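Side-chain contact in DUF3299 domain-containing protein (Pseudomonas aeruginosa, PDB 4HSP), which is of unknown function, belongs to the DUF3299 family and probably carries a signal sequence, consistent with export from the cytoplasm: residues A39-P44 / E129-G134. Residues are numbered along the deposited sequence; the frame is centred on the assembly and turned at random.
Sequences ASQQSP and ELAAAG
Gln41 reaches across from the loop 39-44 and lays its amide alongside the backbone of Ala132, gripping both polar atoms of that one residue. Its OE1 accepts from Ala132 N at 2.8 Å along a nearly straight N-H line (168°), though the donor sits somewhat off the plane of the side-chain carbonyl. On the return side, NE2 gives a hydrogen to Ala132 O at 3.0 Å, and here the fit is flatter: the nitrogen lies in the backbone carbonyl plane, on a lone pair, and the oxygen lies close to the plane of the Gln41 amide. CG stands anti to the backbone N (chi1 178°) and the chain stays extended to CD, which carries the amide well beyond its own loop to meet the other segment. With the two ends of the amide used on one residue, the flip that would exchange OE1 and NE2 is disfavoured, and a further bond from NE2 to Pro92 O fixes the same orientation. The paired bonds resemble those an adjacent strand would make to one residue; Ala132 belongs to the segment that runs into strand 132-144, part of the mixed sheet of this domain, whose family is placed in the OB clan, consistent with an OB-like fold. The loop that supplies Gln41 follows helix 26-34 and comes before strand 55-68. Small groups surround the amide. Ala132 CB points toward the loop and lies against two oxygens, Pro44 O and, at 3.4 Å, Gln41 OE1. Its apolar contact across the segments is with Pro44 CB at 4.2 Å, on the more exposed side. Ala131 CB approaches Gln41 NE2 at 3.9 Å, and Ile97 touches the side chains of both Gln41 and Ala131, while Pro91 packs against Gln41.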
ATOM      1  N   ALA A  39       8.161 -24.562 -10.010  1.00 70.16           N
ATOM      2  CA  ALA A  39       7.866 -24.203 -11.391  1.00 66.68           C
ATOM      3  C   ALA A  39       7.551 -22.724 -11.605  1.00 64.71           C
ATOM      4  O   ALA A  39       7.559 -22.299 -12.751  1.00 64.06           O
ATOM      5  CB  ALA A  39       6.709 -25.045 -11.903  1.00 67.64           C
ATOM      6  N   SER A  40       7.298 -21.940 -10.541  1.00 58.39           N
ATOM      7  CA  SER A  40       6.980 -20.503 -10.638  1.00 55.82           C
ATOM      8  C   SER A  40       7.973 -19.751 -11.541  1.00 56.85           C
ATOM      9  O   SER A  40       7.540 -19.016 -12.435  1.00 56.59           O
ATOM     10  CB  SER A  40       6.978 -19.855  -9.257  1.00 59.71           C
ATOM     11  OG  SER A  40       6.226 -20.608  -8.327  1.00 74.76           O
ATOM     12  N   GLN A  41       9.296 -19.941 -11.306  1.00 50.21           N
ATOM     13  CA  GLN A  41      10.354 -19.260 -12.064  1.00 48.13           C
ATOM     14  C   GLN A  41      10.789 -20.170 -13.199  1.00 53.03           C
ATOM     15  O   GLN A  41      11.418 -21.201 -12.962  1.00 52.07           O
ATOM     16  CB  GLN A  41      11.525 -18.852 -11.145  1.00 48.14           C
ATOM     17  CG  GLN A  41      12.689 -18.183 -11.868  1.00 48.37           C
ATOM     18  CD  GLN A  41      13.781 -17.847 -10.903  1.00 61.67           C
ATOM     19  OE1 GLN A  41      14.197 -18.666 -10.080  1.00 60.66           O
ATOM     20  NE2 GLN A  41      14.258 -16.632 -10.972  1.00 48.88           N
ATOM     21  N   GLN A  42      10.423 -19.800 -14.433  1.00 51.53           N
ATOM     22  CA  GLN A  42      10.673 -20.650 -15.586  1.00 52.78           C
ATOM     23  C   GLN A  42      12.105 -20.629 -16.096  1.00 58.85           C
ATOM     24  O   GLN A  42      12.507 -21.609 -16.720  1.00 60.70           O
ATOM     25  CB  GLN A  42       9.673 -20.384 -16.700  1.00 53.90           C
ATOM     26  CG  GLN A  42       8.378 -21.198 -16.483  1.00 66.63           C
ATOM     27  CD  GLN A  42       8.565 -22.713 -16.293  1.00 75.43           C
ATOM     28  OE1 GLN A  42       8.889 -23.466 -17.226  1.00 73.51           O
ATOM     29  NE2 GLN A  42       8.326 -23.195 -15.085  1.00 55.35           N
ATOM     30  N   SER A  43      12.903 -19.590 -15.769  1.00 54.17           N
ATOM     31  CA  SER A  43      14.321 -19.566 -16.139  1.00 52.84           C
ATOM     32  C   SER A  43      15.135 -19.304 -14.853  1.00 52.27           C
ATOM     33  O   SER A  43      15.553 -18.168 -14.593  1.00 50.09           O
ATOM     34  CB  SER A  43      14.602 -18.545 -17.244  1.00 57.49           C
ATOM     35  OG  SER A  43      13.568 -18.539 -18.221  1.00 72.45           O
ATOM     36  N   PRO A  44      15.350 -20.355 -14.023  1.00 48.92           N
ATOM     37  CA  PRO A  44      16.055 -20.152 -12.752  1.00 49.67           C
ATOM     38  C   PRO A  44      17.576 -20.225 -12.875  1.00 57.67           C
ATOM     39  O   PRO A  44      18.285 -20.038 -11.877  1.00 58.93           O
ATOM     40  CB  PRO A  44      15.518 -21.288 -11.891  1.00 52.16           C
ATOM     41  CG  PRO A  44      15.253 -22.386 -12.851  1.00 56.49           C
ATOM     42  CD  PRO A  44      14.903 -21.758 -14.163  1.00 51.51           C
ATOM     43  N   GLU A 129      13.566 -19.669  -1.713  1.00 70.80           N
ATOM     44  CA  GLU A 129      12.427 -20.497  -2.089  1.00 70.76           C
ATOM     45  C   GLU A 129      11.511 -19.721  -3.072  1.00 73.51           C
ATOM     46  O   GLU A 129      10.782 -20.324  -3.866  1.00 74.85           O
ATOM     47  CB  GLU A 129      11.679 -20.916  -0.828  1.00 73.76           C
ATOM     48  CG  GLU A 129      10.981 -22.257  -0.913  1.00 86.33           C
ATOM     49  CD  GLU A 129      10.449 -22.699   0.436  1.00111.17           C
ATOM     50  OE1 GLU A 129      11.273 -22.921   1.356  1.00 93.71           O
ATOM     51  OE2 GLU A 129       9.207 -22.774   0.591  1.00110.18           O
ATOM     52  N   LEU A 130      11.597 -18.387  -3.022  1.00 66.98           N
ATOM     53  CA  LEU A 130      10.844 -17.431  -3.815  1.00 64.35           C
ATOM     54  C   LEU A 130      11.372 -17.345  -5.226  1.00 65.17           C
ATOM     55  O   LEU A 130      10.574 -17.213  -6.150  1.00 65.07           O
ATOM     56  CB  LEU A 130      10.931 -16.054  -3.138  1.00 64.54           C
ATOM     57  CG  LEU A 130       9.763 -15.082  -3.309  1.00 68.75           C
ATOM     58  CD1 LEU A 130       8.411 -15.706  -2.907  1.00 69.02           C
ATOM     59  CD2 LEU A 130       9.996 -13.852  -2.476  1.00 72.26           C
ATOM     60  N   ALA A 131      12.711 -17.352  -5.398  1.00 59.08           N
ATOM     61  CA  ALA A 131      13.370 -17.242  -6.691  1.00 55.97           C
ATOM     62  C   ALA A 131      14.882 -17.413  -6.595  1.00 60.36           C
ATOM     63  O   ALA A 131      15.482 -17.138  -5.564  1.00 62.37           O
ATOM     64  CB  ALA A 131      13.064 -15.887  -7.309  1.00 55.14           C
ATOM     65  N   ALA A 132      15.497 -17.830  -7.703  1.00 55.19           N
ATOM     66  CA  ALA A 132      16.937 -17.929  -7.870  1.00 53.34           C
ATOM     67  C   ALA A 132      17.430 -16.664  -8.569  1.00 53.85           C
ATOM     68  O   ALA A 132      16.725 -16.131  -9.430  1.00 50.62           O
ATOM     69  CB  ALA A 132      17.287 -19.158  -8.691  1.00 53.74           C
ATOM     70  N   ALA A 133      18.635 -16.178  -8.195  1.00 50.32           N
ATOM     71  CA  ALA A 133      19.277 -15.009  -8.794  1.00 48.29           C
ATOM     72  C   ALA A 133      20.675 -15.394  -9.254  1.00 53.76           C
ATOM     73  O   ALA A 133      21.292 -16.278  -8.653  1.00 56.71           O
ATOM     74  CB  ALA A 133      19.327 -13.855  -7.799  1.00 48.65           C
ATOM     75  N   GLY A 134      21.140 -14.768 -10.336  1.00 48.16           N
ATOM     76  CA  GLY A 134      22.464 -14.984 -10.910  1.00 47.35           C
ATOM     77  C   GLY A 134      23.444 -13.909 -10.494  1.00 51.33           C
ATOM     78  O   GLY A 134      24.642 -14.030 -10.757  1.00 52.22           O
TER